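Local coordinates for protein tyrocidine synthase 2 (Brevibacillus parabrevis, PDB 6TA8) that contains a condensation domain of the kind found in multidomain synthetases, with two lobes, each a mixed beta sheet with helices packed on it, at residues Q74-I79 / E177-A182; R108-S113 / L144-L149; E128-I133 / A148-K153; Q132-I137 / L159-H164. One frame throughout, in Å; residues are numbered along the deposited sequence.

Interaction 1. Residues Q74-I79 / E177-A182; sequences QAFQQI and EDFSSA
Asp178, whose backbone carbon C lies 4.5 Å from Ile79 CD1, has a carboxylate gripped at both oxygens: OD1 makes a salt bridge to Arg318 NH2 and OD2 is hydrogen-bonded to His83 NE2. That grip would favour the ionised form and holds the charged end of a buried residue beside an otherwise apolar helix interface. No hydrogen bond joins the two helices themselves; Phe179 contributes the largest share of the packing and meets Ala75, Phe76 and Ile79. Its CG stands anti to the backbone N (chi1 176°), which sends the ring across to the residues of 74-79. There CE1 is 3.5 Å from Phe76 CE2, the two rings being turned by 39° in an oblique pairing with centroids 5.0 Å apart. Ala75 CB also reaches Phe179 CE1, at 3.8 Å. From the other end of the ring comes Ile79, whose CD1 tip lies near the ring plane and 3.7 Å from Phe179 CB. Where Ala75 faces Ala182, a turn after Phe179, the small side chains let the backbones come close: the two CB atoms touch at 3.8 Å, and the CA atoms are 5.2 Å apart. The short axes approach to 9.3 Å at 134°. Since Phe76 also rests on Val160 and Phe179 on Leu158, both in strand 155-163, this helix pair covers one face of a mixed sheet, the layered alpha/beta arrangement of a condensation-domain lobe.

Interaction 2. Residues R108-S113 / L144-L149; sequences RFRFYS and LVHVAL
Arg110 to Ser113 run beside His146 to Leu149 as parallel strands, joined by four backbone bonds: Arg110 N to Val145 O (3.0 Å), Val147 N to Arg110 O (2.8 Å), Tyr112 N to Val147 O (2.7 Å, but bent to 135°) and Leu149 N to Tyr112 O (2.8 Å). Side chains then alternate between the two faces. On one, the extended chain of Arg110 lies alongside His146, and its CB sits over the imidazole as a CH-pi contact, 3.9 Å from the ring centroid. Further along the chain, Arg110 NE donates within the guanidinium plane to Tyr112 OH at 3.0 Å, tying alternate residues of one strand on the same face, beside the histidine. The imidazole is held from another direction too, by a hydrogen bond between NE2 and Ser136 O. Next in the row, Tyr112 CB packs on Ala148 CB at 3.8 Å. The face of Phe111, Val147 and Leu149 is largely apolar here: Phe109, just before the strand, brings CD2 to Val147 CG2 at 4.0 Å, while Phe111 spans Val147 and Leu149. Phe109 and Phe111 also touch helix 69-82, which covers this side. The pair forms the two parallel strands of a beta-alpha-beta crossover, with strand 110-115 at the sheet's edge and helix 122-134 as the connection.

Interaction 3. Residues E128-I133 / A148-K153; sequences ELSDQI and ALFATK
Phe150 projects from its strand into the side of helix 128-133 and is met there by three residues. Leu129 comes to the rim of the ring, its CB near the ring plane and 3.8 Å from Phe150 CE1, with CD1 following at 4.0 Å from the same carbon. Ser130 approaches obliquely, OG lying 3.9 Å from Phe150 CZ. Ile133, one turn along the helix, brings its CD1 to 4.3 Å from Phe150 CZ, and the same methyl touches Ala148 CB more closely, at 3.6 Å. Ala148 and Phe150 are alternate residues of the strand, so their side chains share a face and Ile133 bridges them.

A second shell sets these groups in place. Ser130 OG sits beside its own backbone N (chi1 -66°), where it is hydrogen-bonded to Ile126 O one turn earlier, so the hydroxyl that borders the aromatic ring is satisfied within its own helix. Phe150 has Ile126 and Leu116 as further neighbours, and its ring meets that of Tyr114 with the planes nearly parallel, about 5° apart. Tyr114 and Tyr112, of the adjoining strand 110-115, also touch Ile133, so the helix packs on strand 110-115 as well as on 145-152; Ser130 adds a contact to Leu159 of strand 155-163. Over these short segments helix and strand run in almost opposite directions, at 172°, with their axes 10.5 Å apart. Such a helix, laid antiparallel along the strand it leads into, is the connecting element of a classic beta-alpha-beta unit.

Interaction 4. Residues Q132-I137 / L159-H164; sequences QIQSSI and LVAIHH
Two van der Waals contacts join the end of helix 122-134 and the loop after it to strand 155-163. In the first, the Gln134 side chain bends at its second torsion (chi2 -88°) and brings its amide over Ala161, whose CB lies 3.9 Å from both NE2 and OE1 and 4.0 Å from CD of Gln134; the methyl thus meets the whole amide group and not one atom of it. Leu159 CD1 adds a looser touch, 4.2 Å from Gln134 NE2. In the second, Ile137 lies against His163: Ile137 CD1 is 3.8 Å from His163 N and Ile137 CG2 4.1 Å from His163 CD2.

Hydrogen bonds are absent between the segments, and the buried polar ends look to third parties. Gln134 NE2 is bonded to Thr407 O, while the backbone O of the same residue receives Asn56 ND2. His163 is held at both ring nitrogens, ND1 by Leu165 N and NE2 by Arg52 O.

His163 and its neighbour His164 open the HHxxxDG signature of condensation domains. The contact therefore supplies shape and burial, while outside partners fix orientation: with two bonds on its ring and Ile137 beside it, the His163 imidazole probably has little freedom to turn.

How the interactions relate
The four contacts describe a single sheet covered on both sides. Interaction 2 supplies two of its strands, and Ala148 and Ile133 thread it to interactions 3 and 4: Ala148 belongs to interactions 2 and 3, Ile133 to 3 and 4. Interactions 2 and 4 are joined through a probable hydrogen bond from Leu159 N to Ala148 O, 2.6 Å. On the other face, interaction 1 reaches the same sheet through Phe76, whose CE1 is 3.8 Å from Val147 CG2 and whose CZ is 3.7 Å from Val160 CG2. Interaction 4, at whose strand end the HHxxxDG signature starts, has its centre about 8 Å from that of interaction 2, 11 Å from interaction 3 and 18 Å from interaction 1.

Interaction 1. Residues Q74-I79 / E177-A182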
loop_
_atom_site.group_PDB
_atom_site.type_symbol
_atom_site.label_atom_id
_atom_site.label_comp_id
_atom_site.label_asym_id
_atom_site.label_seq_id
_atom_site.Cartn_x
_atom_site.Cartn_y
_atom_site.Cartn_z
ATOM N N GLN A 74 -17.834 -20.050 4.923
ATOM C CA GLN A 74 -17.296 -21.117 4.085
ATOM C C GLN A 74 -16.309 -20.578 3.058
ATOM O O GLN A 74 -15.342 -21.265 2.707
ATOM C CB GLN A 74 -18.435 -21.862 3.386
ATOM C CG GLN A 74 -18.035 -23.213 2.816
ATOM C CD GLN A 74 -19.210 -23.970 2.229
ATOM O OE1 GLN A 74 -20.202 -23.374 1.810
ATOM N NE2 GLN A 74 -19.102 -25.294 2.194
ATOM N N ALA A 75 -16.530 -19.357 2.570
ATOM C CA ALA A 75 -15.595 -18.757 1.627
ATOM C C ALA A 75 -14.281 -18.400 2.311
ATOM O O ALA A 75 -13.199 -18.704 1.797
ATOM C CB ALA A 75 -16.221 -17.520 0.981
ATOM N N PHE A 76 -14.356 -17.761 3.481
ATOM C CA PHE A 76 -13.140 -17.351 4.175
ATOM C C PHE A 76 -12.402 -18.541 4.776
ATOM O O PHE A 76 -11.171 -18.507 4.891
ATOM C CB PHE A 76 -13.471 -16.322 5.255
ATOM C CG PHE A 76 -13.566 -14.915 4.736
ATOM C CD1 PHE A 76 -12.424 -14.150 4.559
ATOM C CD2 PHE A 76 -14.794 -14.361 4.416
ATOM C CE1 PHE A 76 -12.507 -12.857 4.077
ATOM C CE2 PHE A 76 -14.883 -13.069 3.935
ATOM C CZ PHE A 76 -13.738 -12.316 3.765
ATOM N N GLN A 77 -13.123 -19.597 5.164
ATOM C CA GLN A 77 -12.454 -20.812 5.619
ATOM C C GLN A 77 -11.571 -21.399 4.527
ATOM O O GLN A 77 -10.530 -21.997 4.823
ATOM C CB GLN A 77 -13.484 -21.845 6.080
ATOM C CG GLN A 77 -14.059 -21.586 7.464
ATOM C CD GLN A 77 -13.116 -21.994 8.575
ATOM O OE1 GLN A 77 -12.352 -22.948 8.437
ATOM N NE2 GLN A 77 -13.166 -21.272 9.689
ATOM N N GLN A 78 -11.966 -21.237 3.264
ATOM C CA GLN A 78 -11.151 -21.713 2.153
ATOM C C GLN A 78 -10.085 -20.700 1.755
ATOM O O GLN A 78 -8.991 -21.092 1.333
ATOM C CB GLN A 78 -12.042 -22.040 0.952
ATOM C CG GLN A 78 -11.308 -22.673 -0.218
ATOM C CD GLN A 78 -10.800 -24.068 0.092
ATOM O OE1 GLN A 78 -11.324 -24.752 0.972
ATOM N NE2 GLN A 78 -9.774 -24.497 -0.633
ATOM N N ILE A 79 -10.380 -19.404 1.884
ATOM C CA ILE A 79 -9.410 -18.375 1.521
ATOM C C ILE A 79 -8.194 -18.441 2.436
ATOM O O ILE A 79 -7.047 -18.462 1.973
ATOM C CB ILE A 79 -10.067 -16.984 1.558
ATOM C CG1 ILE A 79 -11.012 -16.807 0.368
ATOM C CG2 ILE A 79 -9.009 -15.894 1.568
ATOM C CD1 ILE A 79 -11.740 -15.484 0.365
ATOM N N GLU A 177 -10.889 -11.235 -6.140
ATOM C CA GLU A 177 -11.122 -12.272 -7.138
ATOM C C GLU A 177 -11.521 -13.587 -6.478
ATOM O O GLU A 177 -12.526 -14.202 -6.851
ATOM C CB GLU A 177 -9.871 -12.461 -7.998
ATOM C CG GLU A 177 -9.732 -11.467 -9.143
ATOM C CD GLU A 177 -8.363 -11.526 -9.801
ATOM O OE1 GLU A 177 -7.465 -10.762 -9.384
ATOM O OE2 GLU A 177 -8.183 -12.337 -10.733
ATOM N N ASP A 178 -10.745 -14.026 -5.485
ATOM C CA ASP A 178 -10.970 -15.343 -4.898
ATOM C C ASP A 178 -12.247 -15.378 -4.066
ATOM O O ASP A 178 -12.963 -16.385 -4.065
ATOM C CB ASP A 178 -9.762 -15.751 -4.056
ATOM C CG ASP A 178 -8.562 -16.132 -4.905
ATOM O OD1 ASP A 178 -8.634 -15.980 -6.144
ATOM O OD2 ASP A 178 -7.546 -16.585 -4.335
ATOM N N PHE A 179 -12.554 -14.292 -3.351
ATOM C CA PHE A 179 -13.775 -14.277 -2.550
ATOM C C PHE A 179 -15.014 -14.227 -3.435
ATOM O O PHE A 179 -16.018 -14.886 -3.141
ATOM C CB PHE A 179 -13.767 -13.099 -1.577
ATOM C CG PHE A 179 -15.033 -12.972 -0.777
ATOM C CD1 PHE A 179 -15.329 -13.883 0.223
ATOM C CD2 PHE A 179 -15.931 -11.949 -1.032
ATOM C CE1 PHE A 179 -16.495 -13.774 0.956
ATOM C CE2 PHE A 179 -17.099 -11.834 -0.301
ATOM C CZ PHE A 179 -17.380 -12.747 0.695
ATOM N N SER A 180 -14.965 -13.449 -4.519
ATOM C CA SER A 180 -16.092 -13.416 -5.444
ATOM C C SER A 180 -16.287 -14.760 -6.130
ATOM O O SER A 180 -17.418 -15.118 -6.481
ATOM C CB SER A 180 -15.892 -12.313 -6.482
ATOM O OG SER A 180 -17.021 -12.205 -7.331
ATOM N N SER A 181 -15.207 -15.516 -6.328
ATOM C CA SER A 181 -15.326 -16.851 -6.902
ATOM C C SER A 181 -15.740 -17.873 -5.850
ATOM O O SER A 181 -16.569 -18.747 -6.126
ATOM C CB SER A 181 -14.005 -17.261 -7.556
ATOM O OG SER A 181 -14.064 -18.594 -8.034
ATOM N N ALA A 182 -15.174 -17.777 -4.644
ATOM C CA ALA A 182 -15.545 -18.701 -3.576
ATOM C C ALA A 182 -17.007 -18.536 -3.184
ATOM O O ALA A 182 -17.711 -19.525 -2.950
ATOM C CB ALA A 182 -14.642 -18.492 -2.361
#

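Interaction 2. Residues R108-S113 / L144-L149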
loop_
_atom_site.group_PDB
_atom_site.type_symbol
_atom_site.label_atom_id
_atom_site.label_comp_id
_atom_site.label_asym_id
_atom_site.label_seq_id
_atom_site.Cartn_x
_atom_site.Cartn_y
_atom_site.Cartn_z
ATOM N N ARG A 108 -9.056 -19.679 11.731
ATOM C CA ARG A 108 -8.582 -19.070 10.498
ATOM C C ARG A 108 -8.986 -17.609 10.355
ATOM O O ARG A 108 -8.316 -16.868 9.626
ATOM C CB ARG A 108 -9.088 -19.875 9.297
ATOM C CG ARG A 108 -8.707 -21.347 9.375
ATOM C CD ARG A 108 -9.201 -22.140 8.181
ATOM N NE ARG A 108 -8.850 -23.552 8.299
ATOM C CZ ARG A 108 -9.131 -24.473 7.385
ATOM N NH1 ARG A 108 -9.773 -24.134 6.275
ATOM N NH2 ARG A 108 -8.772 -25.735 7.580
ATOM N N PHE A 109 -10.045 -17.176 11.035
ATOM C CA PHE A 109 -10.475 -15.783 10.986
ATOM C C PHE A 109 -11.478 -15.538 12.103
ATOM O O PHE A 109 -12.108 -16.470 12.613
ATOM C CB PHE A 109 -11.083 -15.420 9.625
ATOM C CG PHE A 109 -12.316 -16.207 9.276
ATOM C CD1 PHE A 109 -12.218 -17.504 8.800
ATOM C CD2 PHE A 109 -13.574 -15.644 9.413
ATOM C CE1 PHE A 109 -13.348 -18.227 8.477
ATOM C CE2 PHE A 109 -14.710 -16.363 9.091
ATOM C CZ PHE A 109 -14.595 -17.656 8.621
ATOM N N ARG A 110 -11.616 -14.268 12.476
ATOM C CA ARG A 110 -12.565 -13.841 13.494
ATOM C C ARG A 110 -13.781 -13.221 12.816
ATOM O O ARG A 110 -13.641 -12.309 11.994
ATOM C CB ARG A 110 -11.922 -12.841 14.455
ATOM C CG ARG A 110 -12.717 -12.606 15.728
ATOM C CD ARG A 110 -11.907 -11.823 16.746
ATOM N NE ARG A 110 -12.638 -11.621 17.993
ATOM C CZ ARG A 110 -12.536 -12.412 19.055
ATOM N NH1 ARG A 110 -11.728 -13.463 19.027
ATOM N NH2 ARG A 110 -13.242 -12.153 20.149
ATOM N N PHE A 111 -14.966 -13.715 13.165
ATOM C CA PHE A 111 -16.207 -13.323 12.514
ATOM C C PHE A 111 -17.067 -12.485 13.451
ATOM O O PHE A 111 -17.109 -12.730 14.661
ATOM C CB PHE A 111 -16.993 -14.554 12.055
ATOM C CG PHE A 111 -18.123 -14.237 11.117
ATOM C CD1 PHE A 111 -17.879 -14.005 9.774
ATOM C CD2 PHE A 111 -19.427 -14.172 11.579
ATOM C CE1 PHE A 111 -18.916 -13.713 8.908
ATOM C CE2 PHE A 111 -20.468 -13.881 10.718
ATOM C CZ PHE A 111 -20.212 -13.650 9.380
ATOM N N TYR A 112 -17.751 -11.495 12.880
ATOM C CA TYR A 112 -18.666 -10.627 13.610
ATOM C C TYR A 112 -19.976 -10.551 12.842
ATOM O O TYR A 112 -19.971 -10.345 11.625
ATOM C CB TYR A 112 -18.083 -9.220 13.794
ATOM C CG TYR A 112 -16.834 -9.154 14.644
ATOM C CD1 TYR A 112 -15.597 -9.519 14.128
ATOM C CD2 TYR A 112 -16.888 -8.710 15.958
ATOM C CE1 TYR A 112 -14.452 -9.455 14.899
ATOM C CE2 TYR A 112 -15.747 -8.641 16.738
ATOM C CZ TYR A 112 -14.532 -9.015 16.203
ATOM O OH TYR A 112 -13.394 -8.948 16.973
ATOM N N SER A 113 -21.092 -10.712 13.551
ATOM C CA SER A 113 -22.416 -10.702 12.940
ATOM C C SER A 113 -23.305 -9.729 13.697
ATOM O O SER A 113 -23.512 -9.886 14.905
ATOM C CB SER A 113 -23.034 -12.103 12.936
ATOM O OG SER A 113 -24.281 -12.107 12.265
ATOM N N LEU A 144 -5.193 -12.766 12.138
ATOM C CA LEU A 144 -4.994 -11.431 11.590
ATOM C C LEU A 144 -6.125 -10.986 10.674
ATOM O O LEU A 144 -6.100 -9.847 10.195
ATOM C CB LEU A 144 -3.665 -11.365 10.833
ATOM C CG LEU A 144 -2.407 -11.665 11.649
ATOM C CD1 LEU A 144 -1.160 -11.454 10.805
ATOM C CD2 LEU A 144 -2.365 -10.805 12.900
ATOM N N VAL A 145 -7.114 -11.840 10.425
ATOM C CA VAL A 145 -8.227 -11.531 9.532
ATOM C C VAL A 145 -9.492 -11.390 10.371
ATOM O O VAL A 145 -9.875 -12.321 11.092
ATOM C CB VAL A 145 -8.402 -12.609 8.453
ATOM C CG1 VAL A 145 -9.524 -12.228 7.500
ATOM C CG2 VAL A 145 -7.098 -12.818 7.698
ATOM N N HIS A 146 -10.140 -10.231 10.274
ATOM C CA HIS A 146 -11.402 -9.961 10.954
ATOM C C HIS A 146 -12.471 -9.692 9.905
ATOM O O HIS A 146 -12.313 -8.794 9.070
ATOM C CB HIS A 146 -11.276 -8.768 11.906
ATOM C CG HIS A 146 -10.610 -9.097 13.205
ATOM N ND1 HIS A 146 -9.586 -10.014 13.307
ATOM C CD2 HIS A 146 -10.819 -8.627 14.458
ATOM C CE1 HIS A 146 -9.196 -10.098 14.566
ATOM N NE2 HIS A 146 -9.927 -9.266 15.285
ATOM N N VAL A 147 -13.553 -10.464 9.947
ATOM C CA VAL A 147 -14.667 -10.322 9.016
ATOM C C VAL A 147 -15.904 -9.925 9.807
ATOM O O VAL A 147 -16.253 -10.584 10.794
ATOM C CB VAL A 147 -14.915 -11.618 8.223
ATOM C CG1 VAL A 147 -15.964 -11.390 7.147
ATOM C CG2 VAL A 147 -13.616 -12.121 7.608
ATOM N N ALA A 148 -16.563 -8.851 9.378
ATOM C CA ALA A 148 -17.738 -8.331 10.065
ATOM C C ALA A 148 -18.867 -8.145 9.066
ATOM O O ALA A 148 -18.675 -7.527 8.014
ATOM C CB ALA A 148 -17.429 -7.006 10.767
ATOM N N LEU A 149 -20.040 -8.677 9.398
ATOM C CA LEU A 149 -21.225 -8.578 8.556
ATOM C C LEU A 149 -22.249 -7.691 9.253
ATOM O O LEU A 149 -22.683 -7.998 10.368
ATOM C CB LEU A 149 -21.811 -9.961 8.272
ATOM C CG LEU A 149 -23.135 -9.998 7.505
ATOM C CD1 LEU A 149 -22.991 -9.330 6.145
ATOM C CD2 LEU A 149 -23.624 -11.430 7.355
#

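Interaction 3. Residues E128-I133 / A148-K153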
loop_
_atom_site.group_PDB
_atom_site.type_symbol
_atom_site.label_atom_id
_atom_site.label_comp_id
_atom_site.label_asym_id
_atom_site.label_seq_id
_atom_site.Cartn_x
_atom_site.Cartn_y
_atom_site.Cartn_z
ATOM N N GLU A 128 -18.982 2.949 14.474
ATOM C CA GLU A 128 -18.559 2.724 15.853
ATOM C C GLU A 128 -18.141 1.276 16.073
ATOM O O GLU A 128 -17.131 1.008 16.734
ATOM C CB GLU A 128 -19.682 3.113 16.814
ATOM C CG GLU A 128 -19.264 3.172 18.274
ATOM C CD GLU A 128 -20.364 3.701 19.175
ATOM O OE1 GLU A 128 -21.530 3.746 18.728
ATOM O OE2 GLU A 128 -20.062 4.071 20.328
ATOM N N LEU A 129 -18.906 0.326 15.529
ATOM C CA LEU A 129 -18.535 -1.080 15.653
ATOM C C LEU A 129 -17.318 -1.418 14.802
ATOM O O LEU A 129 -16.537 -2.306 15.165
ATOM C CB LEU A 129 -19.714 -1.972 15.264
ATOM C CG LEU A 129 -20.889 -2.022 16.242
ATOM C CD1 LEU A 129 -22.104 -2.648 15.579
ATOM C CD2 LEU A 129 -20.509 -2.786 17.500
ATOM N N SER A 130 -17.139 -0.727 13.674
ATOM C CA SER A 130 -15.990 -1.002 12.816
ATOM C C SER A 130 -14.682 -0.654 13.515
ATOM O O SER A 130 -13.720 -1.429 13.461
ATOM C CB SER A 130 -16.118 -0.233 11.501
ATOM O OG SER A 130 -17.218 -0.702 10.740
ATOM N N ASP A 131 -14.631 0.500 14.184
ATOM C CA ASP A 131 -13.401 0.921 14.850
ATOM C C ASP A 131 -12.996 -0.057 15.946
ATOM O O ASP A 131 -11.805 -0.333 16.132
ATOM C CB ASP A 131 -13.572 2.328 15.423
ATOM C CG ASP A 131 -13.232 3.412 14.419
ATOM O OD1 ASP A 131 -12.274 3.221 13.641
ATOM O OD2 ASP A 131 -13.921 4.454 14.406
ATOM N N GLN A 132 -13.973 -0.591 16.684
ATOM C CA GLN A 132 -13.658 -1.557 17.731
ATOM C C GLN A 132 -13.078 -2.838 17.145
ATOM O O GLN A 132 -12.186 -3.453 17.740
ATOM C CB GLN A 132 -14.908 -1.863 18.557
ATOM C CG GLN A 132 -15.577 -0.632 19.139
ATOM C CD GLN A 132 -16.834 -0.965 19.915
ATOM O OE1 GLN A 132 -17.032 -2.103 20.342
ATOM N NE2 GLN A 132 -17.694 0.029 20.101
ATOM N N ILE A 133 -13.573 -3.255 15.977
ATOM C CA ILE A 133 -13.031 -4.440 15.324
ATOM C C ILE A 133 -11.657 -4.146 14.733
ATOM O O ILE A 133 -10.796 -5.033 14.672
ATOM C CB ILE A 133 -14.024 -4.948 14.260
ATOM C CG1 ILE A 133 -15.352 -5.322 14.925
ATOM C CG2 ILE A 133 -13.455 -6.138 13.501
ATOM C CD1 ILE A 133 -16.475 -5.590 13.953
ATOM N N ALA A 148 -16.563 -8.851 9.378
ATOM C CA ALA A 148 -17.738 -8.331 10.065
ATOM C C ALA A 148 -18.867 -8.145 9.066
ATOM O O ALA A 148 -18.675 -7.527 8.014
ATOM C CB ALA A 148 -17.429 -7.006 10.767
ATOM N N LEU A 149 -20.040 -8.677 9.398
ATOM C CA LEU A 149 -21.225 -8.578 8.556
ATOM C C LEU A 149 -22.249 -7.691 9.253
ATOM O O LEU A 149 -22.683 -7.998 10.368
ATOM C CB LEU A 149 -21.811 -9.961 8.272
ATOM C CG LEU A 149 -23.135 -9.998 7.505
ATOM C CD1 LEU A 149 -22.991 -9.330 6.145
ATOM C CD2 LEU A 149 -23.624 -11.430 7.355
ATOM N N PHE A 150 -22.625 -6.595 8.599
ATOM C CA PHE A 150 -23.604 -5.649 9.123
ATOM C C PHE A 150 -24.853 -5.721 8.252
ATOM O O PHE A 150 -24.852 -5.236 7.116
ATOM C CB PHE A 150 -23.037 -4.231 9.154
ATOM C CG PHE A 150 -21.752 -4.106 9.923
ATOM C CD1 PHE A 150 -21.765 -3.888 11.290
ATOM C CD2 PHE A 150 -20.531 -4.201 9.275
ATOM C CE1 PHE A 150 -20.585 -3.770 11.999
ATOM C CE2 PHE A 150 -19.347 -4.084 9.978
ATOM C CZ PHE A 150 -19.374 -3.869 11.341
ATOM N N ALA A 151 -25.912 -6.322 8.786
ATOM C CA ALA A 151 -27.170 -6.466 8.064
ATOM C C ALA A 151 -28.098 -5.313 8.427
ATOM O O ALA A 151 -28.483 -5.163 9.590
ATOM C CB ALA A 151 -27.828 -7.807 8.387
ATOM N N THR A 152 -28.453 -4.505 7.435
ATOM C CA THR A 152 -29.377 -3.391 7.607
ATOM C C THR A 152 -30.599 -3.602 6.719
ATOM O O THR A 152 -30.734 -4.620 6.035
ATOM C CB THR A 152 -28.696 -2.055 7.289
ATOM O OG1 THR A 152 -28.138 -2.101 5.970
ATOM C CG2 THR A 152 -27.593 -1.766 8.296
ATOM N N LYS A 153 -31.501 -2.618 6.734
ATOM C CA LYS A 153 -32.724 -2.723 5.949
ATOM C C LYS A 153 -32.482 -2.502 4.462
ATOM O O LYS A 153 -33.336 -2.867 3.648
ATOM C CB LYS A 153 -33.764 -1.726 6.461
ATOM C CG LYS A 153 -33.269 -0.290 6.517
ATOM C CD LYS A 153 -34.271 0.617 7.216
ATOM C CE LYS A 153 -33.746 2.040 7.323
ATOM N NZ LYS A 153 -34.691 2.920 8.064
#

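Interaction 4. Residues Q132-I137 / L159-H164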
loop_
_atom_site.group_PDB
_atom_site.type_symbol
_atom_site.label_atom_id
_atom_site.label_comp_id
_atom_site.label_asym_id
_atom_site.label_seq_id
_atom_site.Cartn_x
_atom_site.Cartn_y
_atom_site.Cartn_z
ATOM N N GLN A 132 -13.973 -0.591 16.684
ATOM C CA GLN A 132 -13.658 -1.557 17.731
ATOM C C GLN A 132 -13.078 -2.838 17.145
ATOM O O GLN A 132 -12.186 -3.453 17.740
ATOM C CB GLN A 132 -14.908 -1.863 18.557
ATOM C CG GLN A 132 -15.577 -0.632 19.139
ATOM C CD GLN A 132 -16.834 -0.965 19.915
ATOM O OE1 GLN A 132 -17.032 -2.103 20.342
ATOM N NE2 GLN A 132 -17.694 0.029 20.101
ATOM N N ILE A 133 -13.573 -3.255 15.977
ATOM C CA ILE A 133 -13.031 -4.440 15.324
ATOM C C ILE A 133 -11.657 -4.146 14.733
ATOM O O ILE A 133 -10.796 -5.033 14.672
ATOM C CB ILE A 133 -14.024 -4.948 14.260
ATOM C CG1 ILE A 133 -15.352 -5.322 14.925
ATOM C CG2 ILE A 133 -13.455 -6.138 13.501
ATOM C CD1 ILE A 133 -16.475 -5.590 13.953
ATOM N N GLN A 134 -11.418 -2.901 14.314
ATOM C CA GLN A 134 -10.116 -2.539 13.762
ATOM C C GLN A 134 -9.017 -2.596 14.816
ATOM O O GLN A 134 -7.853 -2.842 14.479
ATOM C CB GLN A 134 -10.175 -1.141 13.150
ATOM C CG GLN A 134 -11.063 -1.024 11.928
ATOM C CD GLN A 134 -10.330 -1.344 10.644
ATOM O OE1 GLN A 134 -9.128 -1.601 10.648
ATOM N NE2 GLN A 134 -11.055 -1.326 9.533
ATOM N N SER A 135 -9.359 -2.372 16.083
ATOM C CA SER A 135 -8.378 -2.260 17.152
ATOM C C SER A 135 -8.278 -3.518 18.005
ATOM O O SER A 135 -7.640 -3.486 19.062
ATOM C CB SER A 135 -8.706 -1.059 18.041
ATOM O OG SER A 135 -9.919 -1.262 18.747
ATOM N N SER A 136 -8.882 -4.622 17.574
ATOM C CA SER A 136 -8.924 -5.854 18.352
ATOM C C SER A 136 -8.194 -6.987 17.639
ATOM O O SER A 136 -8.615 -8.145 17.684
ATOM C CB SER A 136 -10.365 -6.253 18.656
ATOM O OG SER A 136 -11.100 -6.465 17.463
ATOM N N ILE A 137 -7.086 -6.671 16.978
ATOM C CA ILE A 137 -6.283 -7.673 16.287
ATOM C C ILE A 137 -5.190 -8.162 17.227
ATOM O O ILE A 137 -4.418 -7.362 17.769
ATOM C CB ILE A 137 -5.686 -7.105 14.989
ATOM C CG1 ILE A 137 -6.771 -6.965 13.921
ATOM C CG2 ILE A 137 -4.550 -7.988 14.486
ATOM C CD1 ILE A 137 -6.234 -6.617 12.548
ATOM N N LEU A 159 -17.415 -6.038 6.248
ATOM C CA LEU A 159 -16.121 -5.436 6.538
ATOM C C LEU A 159 -15.065 -6.528 6.634
ATOM O O LEU A 159 -15.283 -7.552 7.291
ATOM C CB LEU A 159 -16.174 -4.635 7.840
ATOM C CG LEU A 159 -14.846 -4.099 8.378
ATOM C CD1 LEU A 159 -14.247 -3.081 7.419
ATOM C CD2 LEU A 159 -15.036 -3.492 9.757
ATOM N N VAL A 160 -13.930 -6.312 5.975
ATOM C CA VAL A 160 -12.817 -7.259 5.968
ATOM C C VAL A 160 -11.564 -6.473 6.337
ATOM O O VAL A 160 -11.002 -5.761 5.499
ATOM C CB VAL A 160 -12.650 -7.961 4.617
ATOM C CG1 VAL A 160 -11.474 -8.924 4.665
ATOM C CG2 VAL A 160 -13.929 -8.691 4.230
ATOM N N ALA A 161 -11.123 -6.601 7.585
ATOM C CA ALA A 161 -9.950 -5.899 8.088
ATOM C C ALA A 161 -8.827 -6.896 8.335
ATOM O O ALA A 161 -9.022 -7.900 9.026
ATOM C CB ALA A 161 -10.275 -5.137 9.374
ATOM N N ILE A 162 -7.657 -6.618 7.764
ATOM C CA ILE A 162 -6.490 -7.482 7.883
ATOM C C ILE A 162 -5.288 -6.627 8.255
ATOM O O ILE A 162 -5.093 -5.541 7.699
ATOM C CB ILE A 162 -6.213 -8.257 6.576
ATOM C CG1 ILE A 162 -7.480 -8.958 6.084
ATOM C CG2 ILE A 162 -5.098 -9.268 6.781
ATOM C CD1 ILE A 162 -7.294 -9.689 4.778
ATOM N N HIS A 163 -4.485 -7.120 9.197
ATOM C CA HIS A 163 -3.265 -6.421 9.580
ATOM C C HIS A 163 -2.342 -6.271 8.377
ATOM O O HIS A 163 -2.196 -7.189 7.566
ATOM C CB HIS A 163 -2.554 -7.175 10.703
ATOM C CG HIS A 163 -1.576 -6.339 11.467
ATOM N ND1 HIS A 163 -0.271 -6.158 11.060
ATOM C CD2 HIS A 163 -1.713 -5.633 12.616
ATOM C CE1 HIS A 163 0.352 -5.378 11.925
ATOM N NE2 HIS A 163 -0.499 -5.045 12.879
ATOM N N HIS A 164 -1.714 -5.100 8.268
ATOM C CA HIS A 164 -0.907 -4.764 7.099
ATOM C C HIS A 164 0.326 -5.647 6.944
ATOM O O HIS A 164 0.985 -5.577 5.901
ATOM C CB HIS A 164 -0.481 -3.297 7.170
ATOM C CG HIS A 164 -0.192 -2.684 5.835
ATOM N ND1 HIS A 164 0.010 -3.436 4.697
ATOM C CD2 HIS A 164 -0.073 -1.390 5.456
ATOM C CE1 HIS A 164 0.240 -2.632 3.676
ATOM N NE2 HIS A 164 0.196 -1.385 4.109
#